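Local coordinates for protein urea carboxylase (Thermus thermophilus, PDB 3OEP) that is of unknown function but is a KipI-KipA homologue with cyclophilin-like domains, at one time wrongly taken for an allophanate hydrolase, at residues A23-E26 and A27-A31; R373-R376 and P377-F381. All coordinates share one frame; numbering follows the deposited sequence.

In the fold
Interactions 1 and 2 belong to the two carboxyltransferase-type regions of the chain, C/D and A/B; their centres are about 42 Å apart and their nearest atoms about 28 Å apart. Interaction 1 closes helix 15-30 and is partly buried: Leu24 and Leu28 pack on strands 36-42 and 45-50, Leu24 on the second and Leu28 on both, while Glu26 and Arg30 remain on the exposed side. Interaction 2 is a surface contact in the loop between strands 366-368 and 390-396. Their chemistry differs accordingly. Residues 23-31 are joined by four backbone hydrogen bonds and a water bridge, whereas residues 373-381 meet across a bend without such bonds and are tied instead to Gly310 and Ser312, at the start of strand 311-315.

Interaction 1 of 2, residues A23-E26 and A27-A31; sequences ALAE and ALLRA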
ATOM      1  N   ALA A  23      -0.287  20.432 -11.325  1.00 19.98           N
ATOM      2  CA  ALA A  23      -1.355  21.433 -11.317  1.00 21.27           C
ATOM      3  C   ALA A  23      -2.720  20.750 -11.330  1.00 20.70           C
ATOM      4  O   ALA A  23      -3.648  21.162 -10.618  1.00 20.32           O
ATOM      5  CB  ALA A  23      -1.221  22.378 -12.513  1.00 22.68           C
ATOM      6  N   LEU A  24      -2.828  19.706 -12.146  1.00 19.13           N
ATOM      7  CA  LEU A  24      -4.068  18.952 -12.263  1.00 19.17           C
ATOM      8  C   LEU A  24      -4.348  18.150 -10.996  1.00 18.89           C
ATOM      9  O   LEU A  24      -5.466  18.187 -10.474  1.00 19.07           O
ATOM     10  CB  LEU A  24      -4.033  18.041 -13.495  1.00 20.01           C
ATOM     11  CG  LEU A  24      -4.022  18.795 -14.830  1.00 24.53           C
ATOM     12  CD1 LEU A  24      -3.831  17.843 -16.002  1.00 25.31           C
ATOM     13  CD2 LEU A  24      -5.298  19.609 -14.999  1.00 28.94           C
ATOM     14  N   ALA A  25      -3.344  17.432 -10.499  1.00 16.53           N
ATOM     15  CA  ALA A  25      -3.516  16.645  -9.282  1.00 17.39           C
ATOM     16  C   ALA A  25      -3.904  17.535  -8.105  1.00 17.03           C
ATOM     17  O   ALA A  25      -4.823  17.207  -7.354  1.00 18.21           O
ATOM     18  CB  ALA A  25      -2.253  15.864  -8.953  1.00 16.81           C
ATOM     19  N   GLU A  26      -3.203  18.657  -7.950  1.00 16.14           N
ATOM     20  CA  GLU A  26      -3.461  19.579  -6.838  1.00 19.03           C
ATOM     21  C   GLU A  26      -4.884  20.126  -6.867  1.00 20.03           C
ATOM     22  O   GLU A  26      -5.544  20.185  -5.833  1.00 19.84           O
ATOM     23  CB  GLU A  26      -2.447  20.731  -6.834  1.00 19.82           C
ATOM     24  CG  GLU A  26      -1.078  20.310  -6.331  1.00 23.74           C
ATOM     25  CD  GLU A  26       0.009  21.360  -6.532  1.00 30.60           C
ATOM     26  OE1 GLU A  26      -0.260  22.422  -7.139  1.00 31.41           O
ATOM     27  OE2 GLU A  26       1.150  21.113  -6.086  1.00 30.66           O
ATOM     28  N   ALA A  27      -5.346  20.516  -8.052  1.00 19.88           N
ATOM     29  CA  ALA A  27      -6.700  21.048  -8.212  1.00 21.91           C
ATOM     30  C   ALA A  27      -7.761  20.004  -7.840  1.00 22.02           C
ATOM     31  O   ALA A  27      -8.758  20.331  -7.193  1.00 24.39           O
ATOM     32  CB  ALA A  27      -6.914  21.552  -9.635  1.00 21.82           C
ATOM     33  N   LEU A  28      -7.538  18.754  -8.239  1.00 20.77           N
ATOM     34  CA  LEU A  28      -8.452  17.660  -7.889  1.00 20.29           C
ATOM     35  C   LEU A  28      -8.444  17.375  -6.395  1.00 21.24           C
ATOM     36  O   LEU A  28      -9.503  17.192  -5.799  1.00 23.40           O
ATOM     37  CB  LEU A  28      -8.104  16.378  -8.648  1.00 19.28           C
ATOM     38  CG  LEU A  28      -8.457  16.336 -10.134  1.00 21.52           C
ATOM     39  CD1 LEU A  28      -7.783  15.144 -10.802  1.00 21.31           C
ATOM     40  CD2 LEU A  28      -9.969  16.288 -10.339  1.00 19.73           C
ATOM     41  N   LEU A  29      -7.256  17.332  -5.796  1.00 19.91           N
ATOM     42  CA  LEU A  29      -7.119  16.978  -4.378  1.00 20.71           C
ATOM     43  C   LEU A  29      -7.672  18.084  -3.462  1.00 24.22           C
ATOM     44  O   LEU A  29      -8.116  17.816  -2.342  1.00 25.26           O
ATOM     45  CB  LEU A  29      -5.658  16.642  -4.042  1.00 19.66           C
ATOM     46  CG  LEU A  29      -5.134  15.367  -4.726  1.00 20.02           C
ATOM     47  CD1 LEU A  29      -3.616  15.297  -4.723  1.00 22.11           C
ATOM     48  CD2 LEU A  29      -5.740  14.116  -4.074  1.00 22.03           C
ATOM     49  N   ARG A  30      -7.659  19.315  -3.962  1.00 25.18           N
ATOM     50  CA  ARG A  30      -8.246  20.465  -3.280  1.00 28.93           C
ATOM     51  C   ARG A  30      -9.771  20.347  -3.177  1.00 29.64           C
ATOM     52  O   ARG A  30     -10.364  20.747  -2.173  1.00 31.46           O
ATOM     53  CB  ARG A  30      -7.865  21.734  -4.056  1.00 31.01           C
ATOM     54  CG  ARG A  30      -8.104  23.057  -3.363  1.00 37.52           C
ATOM     55  CD  ARG A  30      -7.567  24.184  -4.244  1.00 40.77           C
ATOM     56  NE  ARG A  30      -6.118  24.060  -4.413  1.00 42.42           N
ATOM     57  CZ  ARG A  30      -5.441  24.220  -5.553  1.00 44.67           C
ATOM     58  NH1 ARG A  30      -6.048  24.512  -6.700  1.00 45.12           N
ATOM     59  NH2 ARG A  30      -4.121  24.070  -5.547  1.00 43.67           N
ATOM     60  N   ALA A  31     -10.392  19.793  -4.216  1.00 27.65           N
ATOM     61  CA  ALA A  31     -11.846  19.682  -4.300  1.00 29.01           C
ATOM     62  C   ALA A  31     -12.223  18.399  -5.043  1.00 27.53           C
ATOM     63  O   ALA A  31     -12.697  18.451  -6.177  1.00 26.96           O
ATOM     64  CB  ALA A  31     -12.418  20.901  -5.010  1.00 28.56           C
TER
HETATM   65  O   HOH W   1      -2.310  24.012  -7.405  1.00 31.87           O
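Ala25 and Leu29 stand one turn apart near the C-terminal end of the alpha-helix 15-30, and the i to i+4 pattern sets the hydrogen bonds joining 23-26 to 27-31. Four backbone bonds supply the helical evidence: Ala27 N to Ala23 O, Leu28 N to Leu24 O, Leu29 N to Ala25 O (2.9 Å, with the donor nearly in line with the carbonyl) and Arg30 N to Glu26 O at 3.0 Å. Ala31 leaves helical backbone angles, and its N makes just weak bonds back to Ala27 O and Leu28 O.

The apolar contact is slight: Leu29 CD1 lies 4.5 Å from Ala25 CB. With CG set beside the backbone N (chi1 -66°), the Leu29 side chain also lies against a carbonyl oxygen, its CG 3.2 Å from Ala25 O. Leu28 turns to the strands, touching Leu36 and Leu48, and to Leu67 in a loop.

On the exposed side the charges are close without forming a salt bridge, Glu26 OE1 being 4.5 Å from Arg30 NH2. A bend at chi3 (-63°) in Arg30 turns its guanidinium back along the helix, placing Glu26 O over the centre of one face. One water, in plane at the guanidinium edge, accepts from Arg30 NH2 at 2.6 Å and donates to Glu26 OE1, also at 2.6 Å.

Interaction 2 of 2, residues R373-R376 and P377-F381; sequences RPVR and PGRAF
Val375 and Arg379 meet through the ends of their side chains, and the arginine folds back to make the contact. Its CB leaves the backbone just after the bend at Pro377-Gly378. Arg379 CG, set beside the backbone N, passes 4.4 Å from Arg376 O, a distant approach to the inner side of the bend. CD and NE then carry the chain back toward Val375, with chi2 and chi3 (-142° and -147°) both well off staggered values. At the tip the two terminal nitrogens part: Arg379 NH2 comes 4.2 Å from Val375 CG1, the methyl lying obliquely to the guanidinium, while Arg379 NH1 gives a weak hydrogen bond to Arg263 O near the end of helix 255-264.

The bend belongs to the loop joining strand 366-368, an edge strand of a six-stranded antiparallel sheet, to strand 390-396 of a separate sheet, in the carboxyltransferase A/B region, of the cyclophilin-like clan. Gly378 has a positive phi (89°), a backbone conformation in which a beta carbon would collide with Pro377 O, so glycine suits it. Backbone hydrogen bonds of Arg379 with Ser312 and of Phe381 with Gly310 then lay the chain beside the start of strand 311-315, where Arg379 N also bonds Ser312 OG. Val375 and Pro377 both rest on Val290. Arg376, extended from CG to NE, points away from the bend.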
ATOM      1  N   ARG A 373     -25.276  -0.580  18.734  1.00 20.92           N
ATOM      2  CA  ARG A 373     -26.213  -0.736  17.625  1.00 21.81           C
ATOM      3  C   ARG A 373     -26.641  -2.202  17.600  1.00 21.43           C
ATOM      4  O   ARG A 373     -26.195  -2.973  16.743  1.00 19.53           O
ATOM      5  CB  ARG A 373     -25.559  -0.344  16.300  1.00 22.40           C
ATOM      6  CG  ARG A 373     -25.095   1.098  16.224  1.00 27.40           C
ATOM      7  CD  ARG A 373     -26.244   2.049  15.948  1.00 33.69           C
ATOM      8  NE  ARG A 373     -25.794   3.439  15.882  1.00 38.84           N
ATOM      9  CZ  ARG A 373     -25.662   4.259  16.927  1.00 42.29           C
ATOM     10  NH1 ARG A 373     -25.939   3.852  18.164  1.00 42.31           N
ATOM     11  NH2 ARG A 373     -25.240   5.504  16.734  1.00 45.40           N
ATOM     12  N   PRO A 374     -27.485  -2.597  18.562  1.00 21.27           N
ATOM     13  CA  PRO A 374     -27.842  -4.003  18.710  1.00 21.40           C
ATOM     14  C   PRO A 374     -28.625  -4.557  17.524  1.00 21.14           C
ATOM     15  O   PRO A 374     -29.453  -3.858  16.948  1.00 21.80           O
ATOM     16  CB  PRO A 374     -28.705  -4.016  19.985  1.00 22.92           C
ATOM     17  CG  PRO A 374     -29.207  -2.620  20.125  1.00 23.56           C
ATOM     18  CD  PRO A 374     -28.100  -1.761  19.609  1.00 22.82           C
ATOM     19  N   VAL A 375     -28.335  -5.803  17.167  1.00 18.63           N
ATOM     20  CA  VAL A 375     -29.101  -6.544  16.170  1.00 20.13           C
ATOM     21  C   VAL A 375     -29.219  -7.992  16.623  1.00 19.82           C
ATOM     22  O   VAL A 375     -28.399  -8.464  17.417  1.00 18.07           O
ATOM     23  CB  VAL A 375     -28.428  -6.497  14.786  1.00 22.22           C
ATOM     24  CG1 VAL A 375     -28.334  -5.058  14.291  1.00 25.62           C
ATOM     25  CG2 VAL A 375     -27.052  -7.150  14.828  1.00 20.60           C
ATOM     26  N   ARG A 376     -30.230  -8.692  16.117  1.00 18.97           N
ATOM     27  CA  ARG A 376     -30.414 -10.110  16.426  1.00 19.26           C
ATOM     28  C   ARG A 376     -29.315 -10.955  15.791  1.00 19.90           C
ATOM     29  O   ARG A 376     -28.932 -10.707  14.649  1.00 19.96           O
ATOM     30  CB  ARG A 376     -31.750 -10.616  15.887  1.00 20.36           C
ATOM     31  CG  ARG A 376     -32.965 -10.033  16.550  1.00 21.09           C
ATOM     32  CD  ARG A 376     -34.203 -10.423  15.782  1.00 18.42           C
ATOM     33  NE  ARG A 376     -35.428  -9.962  16.431  1.00 22.39           N
ATOM     34  CZ  ARG A 376     -35.880  -8.710  16.395  1.00 23.26           C
ATOM     35  NH1 ARG A 376     -35.209  -7.761  15.747  1.00 25.34           N
ATOM     36  NH2 ARG A 376     -37.002  -8.405  17.025  1.00 21.80           N
ATOM     37  N   PRO A 377     -28.840 -11.983  16.511  1.00 19.76           N
ATOM     38  CA  PRO A 377     -27.910 -12.945  15.925  1.00 19.40           C
ATOM     39  C   PRO A 377     -28.627 -13.931  15.007  1.00 22.17           C
ATOM     40  O   PRO A 377     -29.860 -13.940  14.939  1.00 24.64           O
ATOM     41  CB  PRO A 377     -27.357 -13.675  17.150  1.00 19.97           C
ATOM     42  CG  PRO A 377     -28.493 -13.683  18.102  1.00 22.13           C
ATOM     43  CD  PRO A 377     -29.215 -12.366  17.886  1.00 19.04           C
ATOM     44  N   GLY A 378     -27.852 -14.750  14.304  1.00 22.41           N
ATOM     45  CA  GLY A 378     -28.395 -15.839  13.504  1.00 23.40           C
ATOM     46  C   GLY A 378     -28.758 -15.496  12.074  1.00 24.87           C
ATOM     47  O   GLY A 378     -29.482 -16.256  11.430  1.00 26.95           O
ATOM     48  N   ARG A 379     -28.280 -14.358  11.569  1.00 24.61           N
ATOM     49  CA  ARG A 379     -28.438 -14.041  10.151  1.00 25.43           C
ATOM     50  C   ARG A 379     -27.442 -14.873   9.361  1.00 24.86           C
ATOM     51  O   ARG A 379     -26.383 -15.228   9.870  1.00 23.41           O
ATOM     52  CB  ARG A 379     -28.173 -12.568   9.857  1.00 27.68           C
ATOM     53  CG  ARG A 379     -29.203 -11.595  10.397  1.00 34.96           C
ATOM     54  CD  ARG A 379     -29.442 -10.445   9.413  1.00 43.02           C
ATOM     55  NE  ARG A 379     -29.761  -9.188  10.094  1.00 49.82           N
ATOM     56  CZ  ARG A 379     -29.042  -8.063  10.034  1.00 52.33           C
ATOM     57  NH1 ARG A 379     -27.934  -7.981   9.303  1.00 55.76           N
ATOM     58  NH2 ARG A 379     -29.448  -6.993  10.709  1.00 54.40           N
ATOM     59  N   ALA A 380     -27.786 -15.184   8.115  1.00 25.44           N
ATOM     60  CA  ALA A 380     -26.860 -15.879   7.229  1.00 25.91           C
ATOM     61  C   ALA A 380     -27.104 -15.462   5.789  1.00 27.57           C
ATOM     62  O   ALA A 380     -28.247 -15.250   5.383  1.00 27.74           O
ATOM     63  CB  ALA A 380     -26.993 -17.389   7.380  1.00 26.73           C
ATOM     64  N   PHE A 381     -26.018 -15.340   5.031  1.00 26.94           N
ATOM     65  CA  PHE A 381     -26.079 -15.034   3.602  1.00 27.92           C
ATOM     66  C   PHE A 381     -25.105 -15.971   2.892  1.00 26.44           C
ATOM     67  O   PHE A 381     -24.028 -16.250   3.421  1.00 22.86           O
ATOM     68  CB  PHE A 381     -25.706 -13.572   3.355  1.00 29.28           C
ATOM     69  CG  PHE A 381     -25.983 -13.099   1.954  1.00 35.56           C
ATOM     70  CD1 PHE A 381     -27.234 -12.599   1.607  1.00 42.02           C
ATOM     71  CD2 PHE A 381     -24.994 -13.157   0.978  1.00 40.86           C
ATOM     72  CE1 PHE A 381     -27.495 -12.163   0.308  1.00 45.13           C
ATOM     73  CE2 PHE A 381     -25.243 -12.725  -0.319  1.00 41.06           C
ATOM     74  CZ  PHE A 381     -26.497 -12.227  -0.654  1.00 43.99           C
TER